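Local coordinates for chitin elicitor-binding protein (Oryza sativa subsp. japonica, PDB 5JCD) that binds chitin oligosaccharides at the rice cell surface through its LysM-containing ectodomain and helps pass the elicitor signal on to defence responses, at residues A[166-169]-A[170-174]; A[181-184]-A[185-189]. All coordinates share one frame; numbering follows the deposited sequence.

In the fold
Both contacts are local and belong to the same LysM domain, and they come in series: interaction 1 is complete before interaction 2 begins. From the N-terminal side, 166-174 enters helix 168-174, where interaction 1 forms its opening turns. The chain then leaves the helix through a loop and reaches 181-189, where the type II turn of interaction 2 closes a short reversal before strand 188-193 starts. Neither contact encloses or crosses the other, yet they touch: Leu171 CD2 packs against Leu189 CD1 at 4.2 Å. Together they tie the second helix of the domain to its last strand, and Leu171 and Leu183 both also rest on helix 157-163.

Interaction 1: A[166-169]-A[170-174]; sequences VTES and TLLTR
Leu171 N donates to Thr167 O at 3.0 Å and Leu172 N to Glu168 O at 2.8 Å, the first rungs of the helix that runs from Glu168 to Arg174. Both N-H groups lie in the plane of the carbonyl they approach. The third rung, Thr173 N to Ser169 O at 2.7 Å, differs: its donor is tilted 23° from that plane. Thr167 occupies the N-cap position, but its side chain makes no capping bond; its methyl CG2 sits 3.2 Å from Thr170 N and close to Thr170 OG1 as well, with the two side chains crossing at about a right angle. Val166 CG1 comes in from before the helix, lying 4.2 Å from Thr170 CG2 and also touching Leu171 CB.

Glu168, at the first position of the helix, meets Leu172 one turn later. It is stretched out with CG anti to its own nitrogen (chi1 -178°), which lays CG 3.7 Å from Leu172 CD1. The Leu172 methyl crosses the acid chain at a slant, touching CG and the carboxylate at its end. OE2 of Glu168 stays within 3.8 Å of Leu172 CD1 and is also hydrogen-bonded to Thr157 of helix 157-163. Cut back to an alanine here, the side chain would lose both CG and OE2, which would probably leave Thr157 without its carboxylate partner and open one flank of the Leu172 methyl.

Leu171, the one buried residue here, points its end away from the preceding turn toward Ile160, Ala161 and Val191. This is the N-terminal start of the second helix in a LysM βααβ fold, with a leucine set between its partner helix and the last strand and Glu168 lying beside Ser158 of the chitin-binding site.

Interaction 2: A[181-184]-A[185-189]; sequences TKLQ and MGQIL
Two hydrogen bonds join Gln184 and Gln187, one through the backbone and one through a side chain. Gln187 N donates to Gln184 O at 3.1 Å, closing a type II beta turn; the donor sits well above the carbonyl plane, 52° out of it. In return, the amide oxygen OE1 of Gln187 accepts from Gln184 N at 3.2 Å. That bond is nearly straight, with an angle of 169° at the hydrogen, and lies in the plane of the side-chain carbonyl. An extended chain with CG anti to the backbone N (chi1 -174°) carries the amide back across the mouth of the turn. Gly186 holds the third position with a positive phi, where a beta carbon would run into the carbonyl oxygen of Met185.

The remaining contacts are van der Waals ones. The methyl Leu183 CD1 rests 3.7 Å from the oxygen Gln187 OE1, their side chains crossing at about a right angle. The apolar contact is between Leu183 CD1 and Leu189 CD1, 4.5 Å apart. Leu183 and Leu189 both touch Val151, while Gly186 and Gln187 pair with its backbone.

Leu183, Gln184 and Met185 belong to the chitin-binding site. With both the N and the O of Gln184 engaged by Gln187, the two bonds probably restrain the turn and so help keep this part of the sugar-binding surface in place.

Interaction 1: A[166-169]-A[170-174]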
ATOM      1  N   VAL A 166       6.386 -14.535  -9.452  1.00 39.90           N
ATOM      2  CA  VAL A 166       7.214 -14.758  -8.308  1.00 43.94           C
ATOM      3  C   VAL A 166       7.076 -16.209  -7.884  1.00 45.46           C
ATOM      4  O   VAL A 166       6.071 -16.859  -8.161  1.00 53.08           O
ATOM      5  CB  VAL A 166       6.835 -13.744  -7.197  1.00 51.09           C
ATOM      6  CG1 VAL A 166       6.789 -14.369  -5.824  1.00 42.58           C
ATOM      7  CG2 VAL A 166       7.768 -12.553  -7.249  1.00 46.51           C
ATOM      8  N   THR A 167       8.131 -16.738  -7.294  1.00 48.51           N
ATOM      9  CA  THR A 167       8.094 -18.074  -6.730  1.00 53.28           C
ATOM     10  C   THR A 167       7.247 -18.110  -5.454  1.00 47.13           C
ATOM     11  O   THR A 167       7.298 -17.185  -4.635  1.00 45.45           O
ATOM     12  CB  THR A 167       9.533 -18.576  -6.474  1.00 56.52           C
ATOM     13  OG1 THR A 167       9.860 -19.557  -7.464  1.00 60.39           O
ATOM     14  CG2 THR A 167       9.660 -19.218  -5.134  1.00 46.36           C
ATOM     15  N   GLU A 168       6.479 -19.182  -5.282  1.00 39.11           N
ATOM     16  CA  GLU A 168       5.652 -19.318  -4.095  1.00 39.68           C
ATOM     17  C   GLU A 168       6.462 -19.271  -2.790  1.00 44.50           C
ATOM     18  O   GLU A 168       6.064 -18.586  -1.843  1.00 44.41           O
ATOM     19  CB  GLU A 168       4.789 -20.592  -4.156  1.00 34.37           C
ATOM     20  CG  GLU A 168       3.877 -20.720  -2.942  1.00 42.61           C
ATOM     21  CD  GLU A 168       2.935 -21.904  -2.980  1.00 53.19           C
ATOM     22  OE1 GLU A 168       2.859 -22.594  -4.019  1.00 56.72           O
ATOM     23  OE2 GLU A 168       2.242 -22.125  -1.958  1.00 54.15           O
ATOM     24  N   SER A 169       7.618 -19.933  -2.744  1.00 41.95           N
ATOM     25  CA  SER A 169       8.435 -19.918  -1.520  1.00 46.60           C
ATOM     26  C   SER A 169       8.997 -18.534  -1.231  1.00 41.86           C
ATOM     27  O   SER A 169       9.149 -18.144  -0.061  1.00 40.64           O
ATOM     28  CB  SER A 169       9.542 -20.984  -1.537  1.00 51.83           C
ATOM     29  OG  SER A 169      10.329 -20.886  -2.696  1.00 62.42           O
ATOM     30  N   THR A 170       9.361 -17.817  -2.290  1.00 35.13           N
ATOM     31  CA  THR A 170       9.724 -16.407  -2.154  1.00 44.69           C
ATOM     32  C   THR A 170       8.579 -15.630  -1.479  1.00 45.45           C
ATOM     33  O   THR A 170       8.787 -14.864  -0.537  1.00 40.16           O
ATOM     34  CB  THR A 170      10.047 -15.764  -3.522  1.00 47.92           C
ATOM     35  OG1 THR A 170      11.292 -16.273  -4.023  1.00 60.93           O
ATOM     36  CG2 THR A 170      10.160 -14.276  -3.386  1.00 34.79           C
ATOM     37  N   LEU A 171       7.362 -15.843  -1.962  1.00 45.64           N
ATOM     38  CA  LEU A 171       6.220 -15.154  -1.385  1.00 40.84           C
ATOM     39  C   LEU A 171       6.098 -15.568   0.077  1.00 37.18           C
ATOM     40  O   LEU A 171       5.920 -14.723   0.944  1.00 34.71           O
ATOM     41  CB  LEU A 171       4.934 -15.464  -2.158  1.00 35.04           C
ATOM     42  CG  LEU A 171       3.701 -14.618  -1.800  1.00 40.36           C
ATOM     43  CD1 LEU A 171       3.999 -13.161  -2.118  1.00 31.37           C
ATOM     44  CD2 LEU A 171       2.458 -15.080  -2.574  1.00 29.13           C
ATOM     45  N   LEU A 172       6.261 -16.864   0.342  1.00 43.83           N
ATOM     46  CA  LEU A 172       6.122 -17.432   1.689  1.00 37.86           C
ATOM     47  C   LEU A 172       7.210 -17.025   2.671  1.00 43.29           C
ATOM     48  O   LEU A 172       6.913 -16.713   3.822  1.00 45.79           O
ATOM     49  CB  LEU A 172       6.048 -18.959   1.616  1.00 43.35           C
ATOM     50  CG  LEU A 172       4.772 -19.428   0.913  1.00 45.35           C
ATOM     51  CD1 LEU A 172       4.750 -20.935   0.604  1.00 40.84           C
ATOM     52  CD2 LEU A 172       3.540 -18.967   1.674  1.00 45.55           C
ATOM     53  N   THR A 173       8.465 -16.990   2.231  1.00 43.44           N
ATOM     54  CA  THR A 173       9.537 -16.600   3.152  1.00 41.80           C
ATOM     55  C   THR A 173       9.516 -15.099   3.407  1.00 35.01           C
ATOM     56  O   THR A 173       9.755 -14.638   4.515  1.00 37.95           O
ATOM     57  CB  THR A 173      10.935 -17.012   2.645  1.00 45.58           C
ATOM     58  OG1 THR A 173      11.240 -16.292   1.446  1.00 62.51           O
ATOM     59  CG2 THR A 173      10.985 -18.509   2.373  1.00 36.59           C
ATOM     60  N   ARG A 174       9.286 -14.334   2.350  1.00 33.14           N
ATOM     61  CA  ARG A 174       9.207 -12.891   2.473  1.00 37.56           C
ATOM     62  C   ARG A 174       8.103 -12.518   3.462  1.00 39.50           C
ATOM     63  O   ARG A 174       8.233 -11.577   4.234  1.00 39.48           O
ATOM     64  CB  ARG A 174       8.945 -12.253   1.101  1.00 40.77           C
ATOM     65  CG  ARG A 174       8.899 -10.739   1.112  1.00 37.48           C
ATOM     66  CD  ARG A 174      10.251 -10.168   1.455  1.00 35.03           C
ATOM     67  NE  ARG A 174      10.168  -8.788   1.902  1.00 32.27           N
ATOM     68  CZ  ARG A 174      11.206  -8.078   2.324  1.00 35.95           C
ATOM     69  NH1 ARG A 174      12.417  -8.619   2.347  1.00 41.90           N
ATOM     70  NH2 ARG A 174      11.032  -6.821   2.712  1.00 37.31           N
TER

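Interaction 2: A[181-184]-A[185-189]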
ATOM      1  N   THR A 181      -2.162 -22.695   3.898  1.00 46.52           N
ATOM      2  CA  THR A 181      -3.597 -22.992   3.995  1.00 46.27           C
ATOM      3  C   THR A 181      -4.296 -22.067   4.967  1.00 37.15           C
ATOM      4  O   THR A 181      -5.514 -21.945   4.955  1.00 55.19           O
ATOM      5  CB  THR A 181      -3.874 -24.464   4.393  1.00 48.13           C
ATOM      6  OG1 THR A 181      -3.404 -24.700   5.726  1.00 53.13           O
ATOM      7  CG2 THR A 181      -3.179 -25.412   3.417  1.00 43.79           C
ATOM      8  N   LYS A 182      -3.517 -21.413   5.811  1.00 40.79           N
ATOM      9  CA  LYS A 182      -4.062 -20.513   6.824  1.00 36.43           C
ATOM     10  C   LYS A 182      -4.231 -19.096   6.295  1.00 38.83           C
ATOM     11  O   LYS A 182      -4.542 -18.188   7.058  1.00 41.37           O
ATOM     12  CB  LYS A 182      -3.146 -20.479   8.047  1.00 46.29           C
ATOM     13  CG  LYS A 182      -2.913 -21.831   8.704  1.00 52.13           C
ATOM     14  CD  LYS A 182      -4.149 -22.398   9.379  1.00 66.23           C
ATOM     15  CE  LYS A 182      -3.773 -23.616  10.218  1.00 77.33           C
ATOM     16  NZ  LYS A 182      -2.283 -23.833  10.267  1.00 79.29           N
ATOM     17  N   LEU A 183      -3.994 -18.900   4.997  1.00 43.22           N
ATOM     18  CA  LEU A 183      -4.082 -17.570   4.378  1.00 34.66           C
ATOM     19  C   LEU A 183      -5.458 -16.957   4.648  1.00 28.80           C
ATOM     20  O   LEU A 183      -6.473 -17.557   4.350  1.00 33.50           O
ATOM     21  CB  LEU A 183      -3.859 -17.669   2.860  1.00 33.34           C
ATOM     22  CG  LEU A 183      -3.446 -16.400   2.119  1.00 44.23           C
ATOM     23  CD1 LEU A 183      -2.037 -16.038   2.502  1.00 39.22           C
ATOM     24  CD2 LEU A 183      -3.566 -16.526   0.607  1.00 48.54           C
ATOM     25  N   GLN A 184      -5.499 -15.766   5.224  1.00 33.59           N
ATOM     26  CA  GLN A 184      -6.778 -15.099   5.438  1.00 34.41           C
ATOM     27  C   GLN A 184      -7.127 -14.035   4.415  1.00 35.83           C
ATOM     28  O   GLN A 184      -6.257 -13.338   3.883  1.00 48.38           O
ATOM     29  CB  GLN A 184      -6.825 -14.507   6.834  1.00 41.79           C
ATOM     30  CG  GLN A 184      -7.117 -15.547   7.867  1.00 54.25           C
ATOM     31  CD  GLN A 184      -7.068 -14.995   9.247  1.00 63.10           C
ATOM     32  OE1 GLN A 184      -6.756 -13.821   9.442  1.00 66.79           O
ATOM     33  NE2 GLN A 184      -7.432 -15.819  10.226  1.00 69.14           N
ATOM     34  N   MET A 185      -8.419 -13.923   4.147  1.00 30.89           N
ATOM     35  CA  MET A 185      -8.931 -12.827   3.356  1.00 35.36           C
ATOM     36  C   MET A 185      -8.540 -11.514   4.044  1.00 40.05           C
ATOM     37  O   MET A 185      -8.663 -11.376   5.257  1.00 32.12           O
ATOM     38  CB  MET A 185     -10.436 -12.943   3.245  1.00 40.38           C
ATOM     39  CG  MET A 185     -11.090 -11.869   2.395  1.00 58.32           C
ATOM     40  SD  MET A 185     -12.885 -11.883   2.580  1.00 84.93           S
ATOM     41  CE  MET A 185     -13.419 -10.854   1.209  1.00 78.28           C
ATOM     42  N   GLY A 186      -8.006 -10.570   3.271  1.00 31.37           N
ATOM     43  CA  GLY A 186      -7.658  -9.272   3.813  1.00 20.02           C
ATOM     44  C   GLY A 186      -6.292  -9.234   4.473  1.00 32.73           C
ATOM     45  O   GLY A 186      -5.825  -8.171   4.852  1.00 40.33           O
ATOM     46  N   GLN A 187      -5.632 -10.381   4.565  1.00 21.92           N
ATOM     47  CA  GLN A 187      -4.224 -10.404   4.955  1.00 35.47           C
ATOM     48  C   GLN A 187      -3.387  -9.607   3.937  1.00 32.16           C
ATOM     49  O   GLN A 187      -3.528  -9.768   2.729  1.00 32.85           O
ATOM     50  CB  GLN A 187      -3.697 -11.840   4.990  1.00 30.92           C
ATOM     51  CG  GLN A 187      -2.276 -11.956   5.540  1.00 34.42           C
ATOM     52  CD  GLN A 187      -1.897 -13.401   5.867  1.00 37.92           C
ATOM     53  OE1 GLN A 187      -2.716 -14.317   5.733  1.00 39.63           O
ATOM     54  NE2 GLN A 187      -0.665 -13.605   6.315  1.00 33.38           N
ATOM     55  N   ILE A 188      -2.515  -8.761   4.449  1.00 36.16           N
ATOM     56  CA  ILE A 188      -1.675  -7.918   3.633  1.00 38.40           C
ATOM     57  C   ILE A 188      -0.333  -8.579   3.344  1.00 38.21           C
ATOM     58  O   ILE A 188       0.449  -8.821   4.251  1.00 37.78           O
ATOM     59  CB  ILE A 188      -1.405  -6.586   4.340  1.00 35.88           C
ATOM     60  CG1 ILE A 188      -2.728  -5.938   4.769  1.00 34.63           C
ATOM     61  CG2 ILE A 188      -0.581  -5.679   3.455  1.00 26.12           C
ATOM     62  CD1 ILE A 188      -3.681  -5.640   3.634  1.00 22.71           C
ATOM     63  N   LEU A 189      -0.061  -8.833   2.072  1.00 33.49           N
ATOM     64  CA  LEU A 189       1.188  -9.450   1.664  1.00 29.61           C
ATOM     65  C   LEU A 189       2.153  -8.434   1.011  1.00 29.15           C
ATOM     66  O   LEU A 189       1.744  -7.564   0.247  1.00 31.83           O
ATOM     67  CB  LEU A 189       0.888 -10.585   0.671  1.00 33.80           C
ATOM     68  CG  LEU A 189       0.063 -11.798   1.138  1.00 40.25           C
ATOM     69  CD1 LEU A 189      -0.045 -12.859   0.044  1.00 42.26           C
ATOM     70  CD2 LEU A 189       0.688 -12.428   2.353  1.00 35.90           C
TER